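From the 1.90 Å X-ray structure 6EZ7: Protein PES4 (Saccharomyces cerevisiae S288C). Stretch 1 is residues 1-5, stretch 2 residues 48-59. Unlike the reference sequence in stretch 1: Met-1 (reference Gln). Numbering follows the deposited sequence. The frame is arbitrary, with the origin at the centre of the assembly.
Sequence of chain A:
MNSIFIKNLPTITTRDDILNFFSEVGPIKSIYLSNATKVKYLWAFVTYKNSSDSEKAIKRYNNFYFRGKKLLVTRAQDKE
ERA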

# COMPACT_ATOMS: atom_id res chain seq x y z
N MET A 1 -7.88 -1.21 10.35
CA MET A 1 -9.04 -1.42 9.50
C MET A 1 -9.09 -0.35 8.41
O MET A 1 -9.97 -0.36 7.55
CB MET A 1 -10.32 -1.40 10.35
CG MET A 1 -11.06 -2.73 10.34
SD MET A 1 -12.76 -2.64 10.88
CE MET A 1 -13.58 -2.35 9.31
N ASN A 2 -8.14 0.57 8.47
CA ASN A 2 -8.00 1.61 7.46
C ASN A 2 -6.69 1.49 6.69
O ASN A 2 -6.42 2.28 5.80
CB ASN A 2 -8.08 3.00 8.11
CG ASN A 2 -9.46 3.32 8.62
OD1 ASN A 2 -10.14 2.47 9.19
ND2 ASN A 2 -9.89 4.56 8.42
N SER A 3 -5.88 0.50 7.04
CA SER A 3 -4.51 0.46 6.54
C SER A 3 -4.19 -0.75 5.68
O SER A 3 -4.71 -1.84 5.90
CB SER A 3 -3.53 0.51 7.71
OG SER A 3 -3.74 1.68 8.49
N ILE A 4 -3.32 -0.54 4.70
CA ILE A 4 -2.86 -1.60 3.82
C ILE A 4 -1.34 -1.65 3.74
O ILE A 4 -0.66 -0.67 4.05
CB ILE A 4 -3.43 -1.44 2.39
CG1 ILE A 4 -2.96 -0.12 1.78
CG2 ILE A 4 -4.95 -1.54 2.40
CD1 ILE A 4 -3.41 0.08 0.34
N PHE A 5 -0.82 -2.81 3.36
CA PHE A 5 0.59 -2.92 3.02
C PHE A 5 0.72 -3.04 1.51
O PHE A 5 -0.08 -3.71 0.86
CB PHE A 5 1.23 -4.14 3.70
CG PHE A 5 1.56 -3.92 5.15
CD1 PHE A 5 2.48 -2.96 5.53
CD2 PHE A 5 0.97 -4.70 6.13
CE1 PHE A 5 2.80 -2.77 6.86
CE2 PHE A 5 1.28 -4.52 7.46
CZ PHE A 5 2.19 -3.55 7.83
N TYR A 48 -5.92 4.93 5.09
CA TYR A 48 -6.99 5.71 4.49
C TYR A 48 -7.83 6.42 5.54
O TYR A 48 -7.96 5.94 6.67
CB TYR A 48 -7.88 4.80 3.64
CG TYR A 48 -7.23 4.42 2.33
CD1 TYR A 48 -7.33 5.26 1.22
CD2 TYR A 48 -6.50 3.25 2.20
CE1 TYR A 48 -6.73 4.93 0.02
CE2 TYR A 48 -5.90 2.91 1.00
CZ TYR A 48 -6.02 3.75 -0.08
OH TYR A 48 -5.42 3.42 -1.28
N LYS A 49 -8.38 7.57 5.17
CA LYS A 49 -9.29 8.28 6.06
C LYS A 49 -10.56 7.46 6.26
O LYS A 49 -11.04 7.29 7.38
CB LYS A 49 -9.63 9.67 5.51
CG LYS A 49 -8.42 10.58 5.39
CD LYS A 49 -8.83 12.03 5.15
CE LYS A 49 -7.62 12.95 5.15
NZ LYS A 49 -7.97 14.33 4.72
N ASN A 50 -11.09 6.94 5.15
CA ASN A 50 -12.30 6.13 5.19
C ASN A 50 -11.98 4.64 5.08
O ASN A 50 -11.31 4.21 4.14
CB ASN A 50 -13.25 6.54 4.06
CG ASN A 50 -13.63 8.01 4.14
OD1 ASN A 50 -14.06 8.50 5.19
ND2 ASN A 50 -13.48 8.72 3.03
N SER A 51 -12.45 3.87 6.06
CA SER A 51 -12.14 2.45 6.15
C SER A 51 -12.51 1.69 4.88
O SER A 51 -11.80 0.77 4.47
CB SER A 51 -12.88 1.83 7.34
OG SER A 51 -12.70 2.62 8.50
N SER A 52 -13.61 2.09 4.24
CA SER A 52 -14.10 1.40 3.05
C SER A 52 -13.10 1.47 1.90
O SER A 52 -13.04 0.57 1.06
CB SER A 52 -15.44 1.98 2.61
OG SER A 52 -15.34 3.36 2.30
N ASP A 53 -12.29 2.53 1.88
CA ASP A 53 -11.35 2.75 0.79
C ASP A 53 -10.16 1.79 0.84
O ASP A 53 -9.59 1.47 -0.20
CB ASP A 53 -10.87 4.20 0.80
CG ASP A 53 -11.99 5.18 0.50
OD1 ASP A 53 -13.00 4.77 -0.10
OD2 ASP A 53 -11.86 6.37 0.87
N SER A 54 -9.80 1.34 2.03
CA SER A 54 -8.68 0.41 2.16
C SER A 54 -9.02 -0.93 1.51
O SER A 54 -8.18 -1.53 0.85
CB SER A 54 -8.29 0.22 3.63
OG SER A 54 -9.28 -0.51 4.34
N GLU A 55 -10.26 -1.38 1.68
CA GLU A 55 -10.70 -2.60 1.02
C GLU A 55 -10.73 -2.41 -0.49
O GLU A 55 -10.37 -3.31 -1.25
CB GLU A 55 -12.08 -3.02 1.53
CG GLU A 55 -12.47 -4.44 1.15
CD GLU A 55 -11.44 -5.46 1.58
OE1 GLU A 55 -11.01 -5.42 2.75
OE2 GLU A 55 -11.05 -6.31 0.74
N LYS A 56 -11.17 -1.23 -0.92
CA LYS A 56 -11.21 -0.91 -2.34
C LYS A 56 -9.81 -0.96 -2.93
O LYS A 56 -9.61 -1.48 -4.03
CB LYS A 56 -11.83 0.47 -2.56
CG LYS A 56 -13.33 0.51 -2.32
CD LYS A 56 -13.83 1.94 -2.22
CE LYS A 56 -13.53 2.73 -3.48
NZ LYS A 56 -13.82 4.19 -3.30
N ALA A 57 -8.84 -0.43 -2.19
CA ALA A 57 -7.45 -0.40 -2.64
C ALA A 57 -6.89 -1.80 -2.86
O ALA A 57 -6.21 -2.05 -3.85
CB ALA A 57 -6.58 0.36 -1.63
N ILE A 58 -7.19 -2.70 -1.93
CA ILE A 58 -6.78 -4.09 -2.08
C ILE A 58 -7.42 -4.71 -3.32
O ILE A 58 -6.75 -5.34 -4.13
CB ILE A 58 -7.16 -4.92 -0.83
CG1 ILE A 58 -6.41 -4.40 0.40
CG2 ILE A 58 -6.86 -6.39 -1.06
CD1 ILE A 58 -6.88 -5.02 1.69
N LYS A 59 -8.73 -4.52 -3.46
CA LYS A 59 -9.45 -5.10 -4.58
C LYS A 59 -8.96 -4.55 -5.92
O LYS A 59 -8.91 -5.28 -6.92
CB LYS A 59 -10.95 -4.86 -4.44
CG LYS A 59 -11.63 -5.78 -3.44
CD LYS A 59 -13.13 -5.88 -3.71
CE LYS A 59 -13.90 -4.76 -3.03
NZ LYS A 59 -14.31 -5.12 -1.65

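A strand that lies against a helix usually offers it alternate side chains, and the packing depends on whether each projection meets a recess of suitable shape. The contact between residues 1-5 and 48-59 of PES4 shows this on a small scale. Strand 3-5 and helix 51-59 run in nearly the same direction, 22° apart, with a closest axial approach of 8.1 Å, and together the two stretches bury 422 Å².

The principal bump is Ile-4. Its CA-to-CB bond points toward the second stretch, whereas that of Ser-3 points away, the alternation expected of a strand. The hollow that receives it is built from Tyr-48, Ser-54, Ala-57 and Ile-58. With chi1 near +60° (p) and chi2 t, the two ends of the isoleucine reach different parts of this hollow. CD1 of Ile-4 lies 3.8 Å from CE2 of Tyr-48, near the plane of the ring and at its edge, and 3.7 Å from CB of Ala-57. CG2 of Ile-4 instead approaches the helix backbone, 3.6 Å from O of Ser-54, and sits 3.8 Å from CG1 of Ile-58. Small side chains suit this arrangement: Ser-54 and Ala-57, one helical turn apart, both point toward the strand yet project little, and the methyl groups of Ile-4 lie close to the helix there. Ile-58 starts out sideways, but its end comes nearer and adds a wall beside CG2.

At the other end of the contact, the fit is polar. Asn-2 has the largest covered area, 109 Å², and its CA lies 4.4 Å from CA of Ser-51. Its CA-to-CB bond runs sideways, but the m rotamer brings the amide into the bend of chain leading into the helix. There ND2 of Asn-2 donates to O of Tyr-48 at 2.9 Å, while OD1 of Asn-2 accepts from OG of Ser-51 at 2.7 Å. The backbone completes the grip: N of Tyr-48 donates to O of Asn-2 at 2.8 Å, with an almost straight angle of 178°. Asn-2 is thus held through both ends of its amide and through its carbonyl. Carbonyl O of Asn-2, just before the strand, lies 3.5 Å from CB of Ser-54, so this serine touches both Asn-2 and Ile-4.

Ser-54 keeps its own hydroxyl occupied within the helix, where OG of Ser-54 donates to O of Ser-51 at 2.8 Å. Apolar bump and polar plug thus occupy separate parts of the contact, each matched to the surface it meets.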